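Long-range contact in arylamine n-acetyltransferase (Mycobacterium smegmatis, PDB 1W5R), which catalyses transfer of an acetyl group from acetyl-coenzyme A to arylamines: residues Leu47-Ala59 / Arg189-Thr201. The protein carries 1 engineered substitution. Sequence-based numbering, arbitrary orientation.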
# COMPACT_ATOMS: atom_id res chain seq x y z
N LEU A 47 20.73 3.62 -15.58
CA LEU A 47 19.84 2.55 -16.09
C LEU A 47 19.82 2.52 -17.62
O LEU A 47 19.84 1.44 -18.24
CB LEU A 47 18.41 2.71 -15.53
CG LEU A 47 17.38 1.67 -16.02
CD1 LEU A 47 17.72 0.28 -15.52
CD2 LEU A 47 15.98 2.08 -15.61
N LEU A 48 19.84 3.72 -18.21
CA LEU A 48 19.74 3.88 -19.66
C LEU A 48 21.11 3.97 -20.33
O LEU A 48 21.21 4.32 -21.52
CB LEU A 48 18.90 5.12 -19.98
CG LEU A 48 17.42 4.95 -19.59
CD1 LEU A 48 16.73 6.30 -19.49
CD2 LEU A 48 16.70 4.03 -20.58
N GLY A 49 22.16 3.66 -19.58
CA GLY A 49 23.52 3.66 -20.15
C GLY A 49 24.16 5.04 -20.25
O GLY A 49 25.15 5.22 -20.98
N ILE A 50 23.61 6.01 -19.53
CA ILE A 50 24.17 7.36 -19.48
C ILE A 50 24.97 7.48 -18.18
O ILE A 50 24.39 7.47 -17.09
CB ILE A 50 23.06 8.44 -19.51
CG1 ILE A 50 22.17 8.28 -20.76
CG2 ILE A 50 23.66 9.83 -19.46
CD1 ILE A 50 20.82 8.98 -20.66
N PRO A 51 26.31 7.55 -18.27
CA PRO A 51 27.12 7.70 -17.07
C PRO A 51 26.83 8.98 -16.30
O PRO A 51 26.35 9.97 -16.87
CB PRO A 51 28.56 7.75 -17.63
CG PRO A 51 28.47 7.02 -18.93
CD PRO A 51 27.16 7.48 -19.48
N VAL A 52 27.12 8.94 -15.00
CA VAL A 52 27.13 10.14 -14.16
C VAL A 52 28.60 10.40 -13.87
O VAL A 52 29.18 9.82 -12.94
CB VAL A 52 26.35 9.96 -12.85
CG1 VAL A 52 26.37 11.25 -12.05
CG2 VAL A 52 24.91 9.57 -13.15
N ALA A 53 29.20 11.21 -14.74
CA ALA A 53 30.65 11.39 -14.81
C ALA A 53 31.11 12.75 -14.28
O ALA A 53 32.23 12.88 -13.78
CB ALA A 53 31.11 11.21 -16.26
N ASP A 54 30.24 13.74 -14.40
CA ASP A 54 30.60 15.14 -14.16
C ASP A 54 29.87 15.64 -12.91
O ASP A 54 28.65 15.76 -12.92
CB ASP A 54 30.21 15.96 -15.40
CG ASP A 54 30.55 17.44 -15.30
OD1 ASP A 54 30.92 17.94 -14.21
OD2 ASP A 54 30.44 18.11 -16.35
N LEU A 55 30.63 15.91 -11.85
CA LEU A 55 30.04 16.35 -10.59
C LEU A 55 30.29 17.84 -10.31
O LEU A 55 30.24 18.29 -9.15
CB LEU A 55 30.51 15.46 -9.43
CG LEU A 55 30.18 13.97 -9.60
CD1 LEU A 55 30.78 13.18 -8.44
CD2 LEU A 55 28.68 13.68 -9.73
N SER A 56 30.56 18.60 -11.37
CA SER A 56 30.67 20.05 -11.26
C SER A 56 29.33 20.68 -10.89
O SER A 56 28.27 20.11 -11.13
CB SER A 56 31.15 20.63 -12.59
OG SER A 56 30.16 20.49 -13.60
N ALA A 57 29.38 21.88 -10.30
CA ALA A 57 28.15 22.59 -9.99
C ALA A 57 27.30 22.81 -11.25
O ALA A 57 26.07 22.68 -11.21
CB ALA A 57 28.45 23.92 -9.29
N GLU A 58 27.94 23.19 -12.35
CA GLU A 58 27.22 23.44 -13.60
C GLU A 58 26.39 22.24 -14.02
O GLU A 58 25.21 22.38 -14.35
CB GLU A 58 28.20 23.84 -14.73
CG GLU A 58 27.56 23.88 -16.11
CD GLU A 58 28.47 24.46 -17.20
OE1 GLU A 58 29.69 24.62 -16.97
OE2 GLU A 58 27.94 24.75 -18.29
N ALA A 59 27.01 21.07 -14.00
CA ALA A 59 26.34 19.84 -14.40
C ALA A 59 25.21 19.50 -13.44
O ALA A 59 24.13 19.12 -13.88
CB ALA A 59 27.32 18.71 -14.47
N ARG A 189 37.03 16.52 -5.75
CA ARG A 189 35.96 16.20 -6.69
C ARG A 189 36.31 15.04 -7.61
O ARG A 189 35.48 14.18 -7.88
CB ARG A 189 35.53 17.43 -7.49
CG ARG A 189 34.33 17.16 -8.38
CD ARG A 189 33.78 18.43 -8.98
NE ARG A 189 34.62 18.96 -10.04
CZ ARG A 189 34.62 20.23 -10.44
NH1 ARG A 189 33.83 21.12 -9.83
NH2 ARG A 189 35.41 20.61 -11.43
N ILE A 190 37.55 15.02 -8.10
CA ILE A 190 37.94 13.97 -9.03
C ILE A 190 37.78 12.56 -8.44
O ILE A 190 37.42 11.62 -9.15
CB ILE A 190 39.37 14.20 -9.61
CG1 ILE A 190 39.68 13.19 -10.73
CG2 ILE A 190 40.43 14.13 -8.53
CD1 ILE A 190 38.75 13.27 -11.93
N ASP A 191 38.09 12.40 -7.15
CA ASP A 191 37.97 11.08 -6.52
C ASP A 191 36.50 10.67 -6.41
O ASP A 191 36.17 9.49 -6.50
CB ASP A 191 38.61 11.05 -5.13
CG ASP A 191 40.14 11.14 -5.17
OD1 ASP A 191 40.71 11.22 -6.28
OD2 ASP A 191 40.75 11.14 -4.07
N LEU A 192 35.62 11.64 -6.17
CA LEU A 192 34.17 11.39 -6.21
C LEU A 192 33.73 11.03 -7.63
O LEU A 192 32.89 10.15 -7.81
CB LEU A 192 33.42 12.63 -5.71
CG LEU A 192 33.75 13.04 -4.26
CD1 LEU A 192 32.95 14.29 -3.90
CD2 LEU A 192 33.45 11.90 -3.29
N GLU A 193 34.28 11.71 -8.63
CA GLU A 193 33.95 11.42 -10.02
C GLU A 193 34.39 10.01 -10.45
O GLU A 193 33.69 9.37 -11.23
CB GLU A 193 34.52 12.51 -10.94
CG GLU A 193 33.69 13.79 -10.84
CD GLU A 193 34.25 15.00 -11.58
OE1 GLU A 193 35.47 15.06 -11.86
OE2 GLU A 193 33.46 15.92 -11.85
N VAL A 194 35.53 9.52 -9.95
CA VAL A 194 35.98 8.15 -10.25
C VAL A 194 34.99 7.14 -9.63
O VAL A 194 34.59 6.16 -10.26
CB VAL A 194 37.42 7.93 -9.75
CG1 VAL A 194 37.83 6.47 -9.80
CG2 VAL A 194 38.41 8.79 -10.57
N GLY A 195 34.57 7.40 -8.40
CA GLY A 195 33.56 6.56 -7.75
C GLY A 195 32.26 6.59 -8.54
O GLY A 195 31.65 5.54 -8.80
N SER A 196 31.83 7.78 -8.94
CA SER A 196 30.57 7.90 -9.66
C SER A 196 30.64 7.20 -11.03
O SER A 196 29.66 6.62 -11.50
CB SER A 196 30.16 9.36 -9.84
OG SER A 196 28.84 9.43 -10.38
N TRP A 197 31.80 7.29 -11.69
CA TRP A 197 31.98 6.53 -12.92
C TRP A 197 31.73 5.03 -12.69
O TRP A 197 30.99 4.39 -13.46
CB TRP A 197 33.40 6.76 -13.48
CG TRP A 197 33.61 6.03 -14.78
CD1 TRP A 197 34.28 4.84 -14.96
CD2 TRP A 197 33.09 6.39 -16.05
NE1 TRP A 197 34.23 4.47 -16.29
CE2 TRP A 197 33.50 5.40 -16.98
CE3 TRP A 197 32.33 7.48 -16.51
CZ2 TRP A 197 33.15 5.46 -18.33
CZ3 TRP A 197 31.99 7.53 -17.86
CH2 TRP A 197 32.40 6.52 -18.75
N TYR A 198 32.33 4.48 -11.64
CA TYR A 198 32.15 3.07 -11.28
C TYR A 198 30.68 2.72 -11.04
O TYR A 198 30.13 1.78 -11.62
CB TYR A 198 32.98 2.75 -10.03
CG TYR A 198 33.01 1.29 -9.63
CD1 TYR A 198 33.82 0.38 -10.31
CD2 TYR A 198 32.26 0.83 -8.54
CE1 TYR A 198 33.88 -0.96 -9.94
CE2 TYR A 198 32.32 -0.51 -8.16
CZ TYR A 198 33.12 -1.40 -8.87
OH TYR A 198 33.17 -2.72 -8.49
N VAL A 199 30.03 3.52 -10.19
CA VAL A 199 28.66 3.19 -9.77
C VAL A 199 27.69 3.30 -10.96
O VAL A 199 26.69 2.56 -11.03
CB VAL A 199 28.20 4.12 -8.62
CG1 VAL A 199 26.80 3.75 -8.17
CG2 VAL A 199 29.13 3.98 -7.42
N SER A 200 27.98 4.23 -11.87
CA SER A 200 27.07 4.49 -12.99
C SER A 200 27.38 3.67 -14.25
O SER A 200 26.59 3.71 -15.19
CB SER A 200 26.98 5.99 -13.31
OG SER A 200 28.20 6.47 -13.86
N THR A 201 28.51 2.94 -14.26
CA THR A 201 28.88 2.17 -15.48
C THR A 201 29.26 0.72 -15.28
O THR A 201 29.25 -0.04 -16.24
CB THR A 201 29.99 2.84 -16.31
OG1 THR A 201 31.23 2.81 -15.58
CG2 THR A 201 29.63 4.26 -16.64
O HOH W 1 33.70 10.57 -13.81
O HOH W 2 33.62 17.97 -13.60
O HOH W 3 31.94 23.17 -9.97
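Glu193 OE2 takes the Leu55 backbone N-H on its anti lone pair, a nearly straight bond of 2.8 Å between OE2 and Leu55 N. The same oxygen accepts from a water that also donates to Asp54 OD1, bridging two carboxylates whose planes stand 84° apart; Arg189 NE stands 3.7 Å from OE2, a long salt bridge of charge alone. In this arylamine N-acetyltransferase fold, helix 189-201, in the connection between the two antiparallel sheets, has the loop leading into helix 57-66 running along one side. Asp54 shapes that entry with an Asx turn: OD1 accepts from Ser56 N and Ser56 OG on one face of its plane, while Ser56, the N-cap, accepts from Ala59 N through its OG at 3.2 Å.

Further along, the loop exchanges bonds with two serines one helical turn apart. Ser196 OG donates to Val52 O at 2.6 Å, tilted 32° from the carbonyl plane, and also bonds Tyr72 OH. Ser200 OG accepts from Val52 N at 2.9 Å; lying between its own backbone N and carbonyl carbon (chi1 69°), it also donates to Ser196 O. Leu55 CD1 packs against Leu192 CB, whereas at the outer side Ala53 CB meets the Trp197 ring edge and Pro51 CB comes within 3.4 Å of Trp197 CZ3.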